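Local coordinates for protein beta-gamma-crystallin (Geodia cydonium, PDB 4IAU) that is of unknown function but binds calcium and has the Greek-key beta-sandwich fold of the beta/gamma-crystallin family, at residues H91-G96 and V142-G147; Y129-P134 and L156-R161. All blocks are in the same frame, centred on the assembly; numbering follows the deposited sequence.

Contact 1 of 2, residues H91-G96 and V142-G147; sequences HVNFGG and VYVNAG
Asn93 and Val144 share the hydrogen bond of this contact. The backbone N of Asn93 gives its hydrogen to O of Val144 at 3.0 Å, nearly straight at 169°. A water donates to Asn93 OD1 and, more weakly, to the same Val144 carbonyl. Asn93 OD1 lies 3.6 Å from Val144 CB, while its amide ND2 turns to Gly53 O.

Phe94 carries the apolar part. Its CZ meets CG1 of Val142 and CG1 of Val144, each at 3.7 Å. CG1 of Val142 reaches the ring because it is anti to the backbone N (chi1 175°). Phe94 CE1 rests 3.5 Å from O of Tyr143. An alanine here lacks the ring, which would probably leave a gap beside both valines and Trp57 and Tyr89 without their edge-to-face partner. Val92 CB lies 3.5 Å from O of Val144; its CG1 grazes CB of Asn145.

The 91-96 loop links strands 86-89 and 98-101, the folded hairpin of a crystallin Greek key. The other segment leaves edge strand 141-143 for helix 146-149, which Asn145 OD1 caps at Ala148 N. Val92 packs on Ser114, a calcium ligand. Asn93 and Phe94 meet Trp57 of strand 57-61, in the N-terminal half, probably part of the interdomain interface.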
loop_
_atom_site.group_PDB
_atom_site.type_symbol
_atom_site.label_atom_id
_atom_site.label_comp_id
_atom_site.label_asym_id
_atom_site.label_seq_id
_atom_site.Cartn_x
_atom_site.Cartn_y
_atom_site.Cartn_z
ATOM N N HIS A 91 -7.976 -1.486 -4.543
ATOM C CA HIS A 91 -8.733 -2.497 -3.809
ATOM C C HIS A 91 -8.612 -2.261 -2.300
ATOM O O HIS A 91 -7.695 -1.573 -1.838
ATOM C CB HIS A 91 -8.280 -3.882 -4.151
ATOM C CG HIS A 91 -8.371 -4.230 -5.571
ATOM N ND1 HIS A 91 -9.440 -3.874 -6.349
ATOM C CD2 HIS A 91 -7.498 -4.863 -6.356
ATOM C CE1 HIS A 91 -9.221 -4.308 -7.580
ATOM N NE2 HIS A 91 -8.058 -4.923 -7.629
ATOM N N VAL A 92 -9.557 -2.842 -1.586
ATOM C CA VAL A 92 -9.421 -2.919 -0.136
ATOM C C VAL A 92 -8.095 -3.616 0.192
ATOM O O VAL A 92 -7.487 -4.319 -0.615
ATOM C CB VAL A 92 -10.586 -3.639 0.524
ATOM C CG1 VAL A 92 -11.904 -2.887 0.331
ATOM C CG2 VAL A 92 -10.715 -5.109 0.063
ATOM N N ASN A 93 -7.628 -3.400 1.429
ATOM C CA ASN A 93 -6.456 -4.111 1.919
ATOM C C ASN A 93 -5.239 -3.872 1.017
ATOM O O ASN A 93 -4.385 -4.715 0.806
ATOM C CB ASN A 93 -6.691 -5.597 2.067
ATOM C CG ASN A 93 -7.850 -5.893 3.014
ATOM O OD1 ASN A 93 -8.108 -5.148 3.949
ATOM N ND2 ASN A 93 -8.560 -6.970 2.706
ATOM N N PHE A 94 -5.174 -2.647 0.488
ATOM C CA PHE A 94 -3.998 -2.151 -0.208
ATOM C C PHE A 94 -3.718 -2.928 -1.463
ATOM O O PHE A 94 -2.550 -3.000 -1.926
ATOM C CB PHE A 94 -2.771 -2.042 0.713
ATOM C CG PHE A 94 -3.184 -1.527 2.053
ATOM C CD1 PHE A 94 -3.778 -0.257 2.174
ATOM C CD2 PHE A 94 -3.058 -2.280 3.201
ATOM C CE1 PHE A 94 -4.270 0.179 3.375
ATOM C CE2 PHE A 94 -3.537 -1.844 4.395
ATOM C CZ PHE A 94 -4.155 -0.593 4.487
ATOM N N GLY A 95 -4.745 -3.503 -2.097
ATOM C CA GLY A 95 -4.536 -4.255 -3.298
ATOM C C GLY A 95 -4.652 -3.435 -4.559
ATOM O O GLY A 95 -5.185 -2.347 -4.592
ATOM N N GLY A 96 -4.127 -4.025 -5.654
ATOM C CA GLY A 96 -4.329 -3.474 -6.993
ATOM C C GLY A 96 -3.518 -2.239 -7.269
ATOM O O GLY A 96 -2.524 -1.915 -6.612
ATOM N N VAL A 142 -3.700 3.980 8.899
ATOM C CA VAL A 142 -3.893 2.779 8.056
ATOM C C VAL A 142 -5.383 2.648 7.795
ATOM O O VAL A 142 -6.175 2.518 8.742
ATOM C CB VAL A 142 -3.335 1.555 8.786
ATOM C CG1 VAL A 142 -3.608 0.299 8.022
ATOM C CG2 VAL A 142 -1.842 1.732 9.042
ATOM N N TYR A 143 -5.796 2.703 6.537
ATOM C CA TYR A 143 -7.209 2.774 6.169
ATOM C C TYR A 143 -7.521 1.631 5.192
ATOM O O TYR A 143 -7.329 1.756 3.990
ATOM C CB TYR A 143 -7.537 4.146 5.589
ATOM C CG TYR A 143 -7.173 5.267 6.503
ATOM C CD1 TYR A 143 -7.995 5.661 7.561
ATOM C CD2 TYR A 143 -5.976 5.966 6.347
ATOM C CE1 TYR A 143 -7.661 6.670 8.397
ATOM C CE2 TYR A 143 -5.644 6.982 7.176
ATOM C CZ TYR A 143 -6.456 7.349 8.210
ATOM O OH TYR A 143 -6.158 8.390 9.067
ATOM N N VAL A 144 -7.959 0.475 5.718
ATOM C CA VAL A 144 -8.054 -0.715 4.923
ATOM C C VAL A 144 -9.272 -0.758 3.994
ATOM O O VAL A 144 -9.330 -1.626 3.118
ATOM C CB VAL A 144 -8.040 -2.015 5.776
ATOM C CG1 VAL A 144 -6.769 -2.151 6.564
ATOM C CG2 VAL A 144 -9.278 -2.099 6.656
ATOM N N ASN A 145 -10.200 0.172 4.169
ATOM C CA ASN A 145 -11.362 0.271 3.295
ATOM C C ASN A 145 -11.735 1.751 3.190
ATOM O O ASN A 145 -11.236 2.616 3.893
ATOM C CB ASN A 145 -12.515 -0.639 3.811
ATOM C CG ASN A 145 -12.967 -0.276 5.218
ATOM O OD1 ASN A 145 -12.838 0.799 5.662
ATOM N ND2 ASN A 145 -13.358 -1.263 6.030
ATOM N N ALA A 146 -12.659 2.045 2.270
ATOM C CA ALA A 146 -13.022 3.423 1.988
ATOM C C ALA A 146 -13.765 4.082 3.154
ATOM O O ALA A 146 -13.602 5.277 3.449
ATOM C CB ALA A 146 -13.876 3.504 0.731
ATOM N N GLY A 147 -14.598 3.282 3.823
ATOM C CA GLY A 147 -15.354 3.864 4.947
ATOM C C GLY A 147 -14.424 4.409 5.992
ATOM O O GLY A 147 -14.693 5.481 6.540
HETATM O O HOH W 1 -10.917 -4.297 4.231
#

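Contact 2 of 2, residues Y129-P134 and L156-R161; sequences YDYAGP and LKSMER
This is a partly buried loop-to-strand contact, in which Lys157, Ser158 and Glu160 meet Tyr129 and Tyr131. It sits in the antiparallel sheet of strands 135-138, 123-126 and 158-161. Residues 129-134 lie in the loop between strands 123-126 and 135-138. They pack along residues 157-160, the approach to edge strand 158-161 and most of that strand.

Lys157 lies across the ring of Tyr129. Its CD sits over one face, 3.8 Å from the ring centroid, in a CH-pi contact, and CE goes on to CZ. Tyr129 also makes a cation-pi contact with Arg107.

Ser158 reaches into the turn. Its OG lies between the backbone N and carbonyl carbon (chi1 59°) and accepts the N-H of Tyr131 at 3.0 Å, with a bent angle of 153°. The same OG is hydrogen-bonded to Gln128 O. Lys157 and Ser158 both face Tyr126 in a classic beta bulge.

Glu160 covers the Tyr131 ring. CG stands 4.3 Å from the ring centroid in a second CH-pi contact. The carboxylate stacks 16° from the ring plane, with OE2 3.6 Å from CD2 of Tyr131, toward the rim.

Methylenes thus cover Tyr129, and both CG and a carboxylate cover Tyr131. These flat contacts probably limit how the two rings can turn, while one serine hydroxyl, bonded to Tyr131 N and Gln128 O, holds the turn.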
loop_
_atom_site.group_PDB
_atom_site.type_symbol
_atom_site.label_atom_id
_atom_site.label_comp_id
_atom_site.label_asym_id
_atom_site.label_seq_id
_atom_site.Cartn_x
_atom_site.Cartn_y
_atom_site.Cartn_z
ATOM N N TYR A 129 -13.885 16.037 -8.197
ATOM C CA TYR A 129 -12.574 16.504 -8.591
ATOM C C TYR A 129 -12.344 17.921 -8.074
ATOM O O TYR A 129 -13.266 18.719 -7.798
ATOM C CB TYR A 129 -12.454 16.460 -10.112
ATOM C CG TYR A 129 -12.578 15.098 -10.712
ATOM C CD1 TYR A 129 -11.772 14.049 -10.261
ATOM C CD2 TYR A 129 -13.469 14.857 -11.737
ATOM C CE1 TYR A 129 -11.878 12.784 -10.820
ATOM C CE2 TYR A 129 -13.555 13.603 -12.294
ATOM C CZ TYR A 129 -12.780 12.564 -11.821
ATOM O OH TYR A 129 -12.811 11.309 -12.415
ATOM N N ASP A 130 -11.066 18.283 -7.965
ATOM C CA ASP A 130 -10.639 19.656 -7.768
ATOM C C ASP A 130 -11.219 20.289 -6.525
ATOM O O ASP A 130 -11.453 21.503 -6.466
ATOM C CB ASP A 130 -10.907 20.522 -9.031
ATOM C CG ASP A 130 -10.114 21.775 -9.055
ATOM O OD1 ASP A 130 -8.977 21.784 -8.541
ATOM O OD2 ASP A 130 -10.603 22.718 -9.734
ATOM N N TYR A 131 -11.375 19.467 -5.468
ATOM C CA TYR A 131 -11.636 19.985 -4.139
ATOM C C TYR A 131 -13.004 20.647 -4.042
ATOM O O TYR A 131 -13.255 21.512 -3.211
ATOM C CB TYR A 131 -10.541 20.921 -3.600
ATOM C CG TYR A 131 -9.155 20.460 -4.068
ATOM C CD1 TYR A 131 -8.659 19.191 -3.818
ATOM C CD2 TYR A 131 -8.339 21.346 -4.786
ATOM C CE1 TYR A 131 -7.403 18.808 -4.258
ATOM C CE2 TYR A 131 -7.076 20.953 -5.273
ATOM C CZ TYR A 131 -6.646 19.680 -4.976
ATOM O OH TYR A 131 -5.401 19.242 -5.411
ATOM N N ALA A 132 -13.955 20.154 -4.830
ATOM C CA ALA A 132 -15.337 20.571 -4.783
ATOM C C ALA A 132 -16.156 19.699 -3.835
ATOM O O ALA A 132 -15.898 18.517 -3.676
ATOM C CB ALA A 132 -15.952 20.575 -6.214
ATOM N N GLY A 133 -17.203 20.299 -3.273
ATOM C CA GLY A 133 -18.096 19.545 -2.425
ATOM C C GLY A 133 -17.609 19.346 -1.013
ATOM O O GLY A 133 -16.605 19.932 -0.575
ATOM N N PRO A 134 -18.320 18.512 -0.256
ATOM C CA PRO A 134 -17.931 18.243 1.141
ATOM C C PRO A 134 -16.651 17.407 1.208
ATOM O O PRO A 134 -16.315 16.666 0.280
ATOM C CB PRO A 134 -19.098 17.445 1.727
ATOM C CG PRO A 134 -20.225 17.619 0.727
ATOM C CD PRO A 134 -19.561 17.844 -0.626
ATOM N N LEU A 156 -13.548 8.457 -4.037
ATOM C CA LEU A 156 -12.555 9.493 -3.792
ATOM C C LEU A 156 -12.039 10.044 -5.110
ATOM O O LEU A 156 -11.463 9.265 -5.899
ATOM C CB LEU A 156 -11.422 8.934 -2.952
ATOM C CG LEU A 156 -10.301 9.910 -2.586
ATOM C CD1 LEU A 156 -10.827 11.006 -1.665
ATOM C CD2 LEU A 156 -9.149 9.182 -1.931
ATOM N N LYS A 157 -12.151 11.335 -5.330
ATOM C CA LYS A 157 -11.775 11.980 -6.567
ATOM C C LYS A 157 -10.726 13.049 -6.429
ATOM O O LYS A 157 -10.042 13.362 -7.435
ATOM C CB LYS A 157 -13.008 12.527 -7.291
ATOM C CG LYS A 157 -13.769 11.462 -8.039
ATOM C CD LYS A 157 -14.962 12.087 -8.811
ATOM C CE LYS A 157 -15.630 11.081 -9.732
ATOM N NZ LYS A 157 -16.191 9.890 -9.034
ATOM N N SER A 158 -10.536 13.672 -5.284
ATOM C CA SER A 158 -9.468 14.601 -5.075
ATOM C C SER A 158 -9.092 14.605 -3.604
ATOM O O SER A 158 -9.916 14.222 -2.745
ATOM C CB SER A 158 -9.770 16.003 -5.583
ATOM O OG SER A 158 -10.897 16.590 -4.982
HETATM N N MSE A 159 -7.852 14.997 -3.309
HETATM C CA MSE A 159 -7.313 14.924 -1.960
HETATM C C MSE A 159 -6.305 16.035 -1.818
HETATM O O MSE A 159 -5.325 16.072 -2.526
HETATM C CB MSE A 159 -6.772 13.512 -1.703
HETATM C CG MSE A 159 -6.316 13.235 -0.298
HETATM SE SE MSE A 159 -6.074 11.323 -0.086
HETATM C CE MSE A 159 -4.822 11.348 1.351
ATOM N N GLU A 160 -6.586 16.973 -0.882
ATOM C CA GLU A 160 -5.820 18.188 -0.732
ATOM C C GLU A 160 -4.985 18.081 0.543
ATOM O O GLU A 160 -5.502 17.733 1.615
ATOM C CB GLU A 160 -6.768 19.416 -0.666
ATOM C CG GLU A 160 -5.970 20.690 -0.738
ATOM C CD GLU A 160 -6.666 21.900 -1.274
ATOM O OE1 GLU A 160 -7.765 22.072 -0.736
ATOM O OE2 GLU A 160 -6.167 22.629 -2.174
ATOM N N ARG A 161 -3.701 18.386 0.455
ATOM C CA ARG A 161 -2.838 18.392 1.621
ATOM C C ARG A 161 -2.940 19.746 2.282
ATOM O O ARG A 161 -2.754 20.769 1.635
ATOM C CB ARG A 161 -1.404 18.060 1.202
ATOM C CG ARG A 161 -0.509 17.846 2.411
ATOM C CD ARG A 161 0.815 17.371 1.981
ATOM N NE ARG A 161 1.659 17.115 3.112
ATOM C CZ ARG A 161 2.633 16.199 3.198
ATOM N NH1 ARG A 161 2.907 15.450 2.138
ATOM N NH2 ARG A 161 3.163 16.177 4.395
#

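Overall arrangement
Both contacts join the loop between the first two strands of a sheet to a later strand, and all four segments belong to the same crystallin part of the chain. They share no strand. Contact 1 uses hairpin 86-89/98-101 and strand 141-143; contact 2 uses hairpin 123-126/135-138 and strand 158-161. The segments of the two contacts alternate along the chain. Contact 1 is a surface contact with one buried ring, set among valines, and meets strand 57-61 of the N-terminal half of the chain through Trp57. Contact 2 lies farther from the centre of the chain and is partly buried. Backbone meets backbone in the hydrogen bond of contact 1; a side-chain hydroxyl is the acceptor in contact 2.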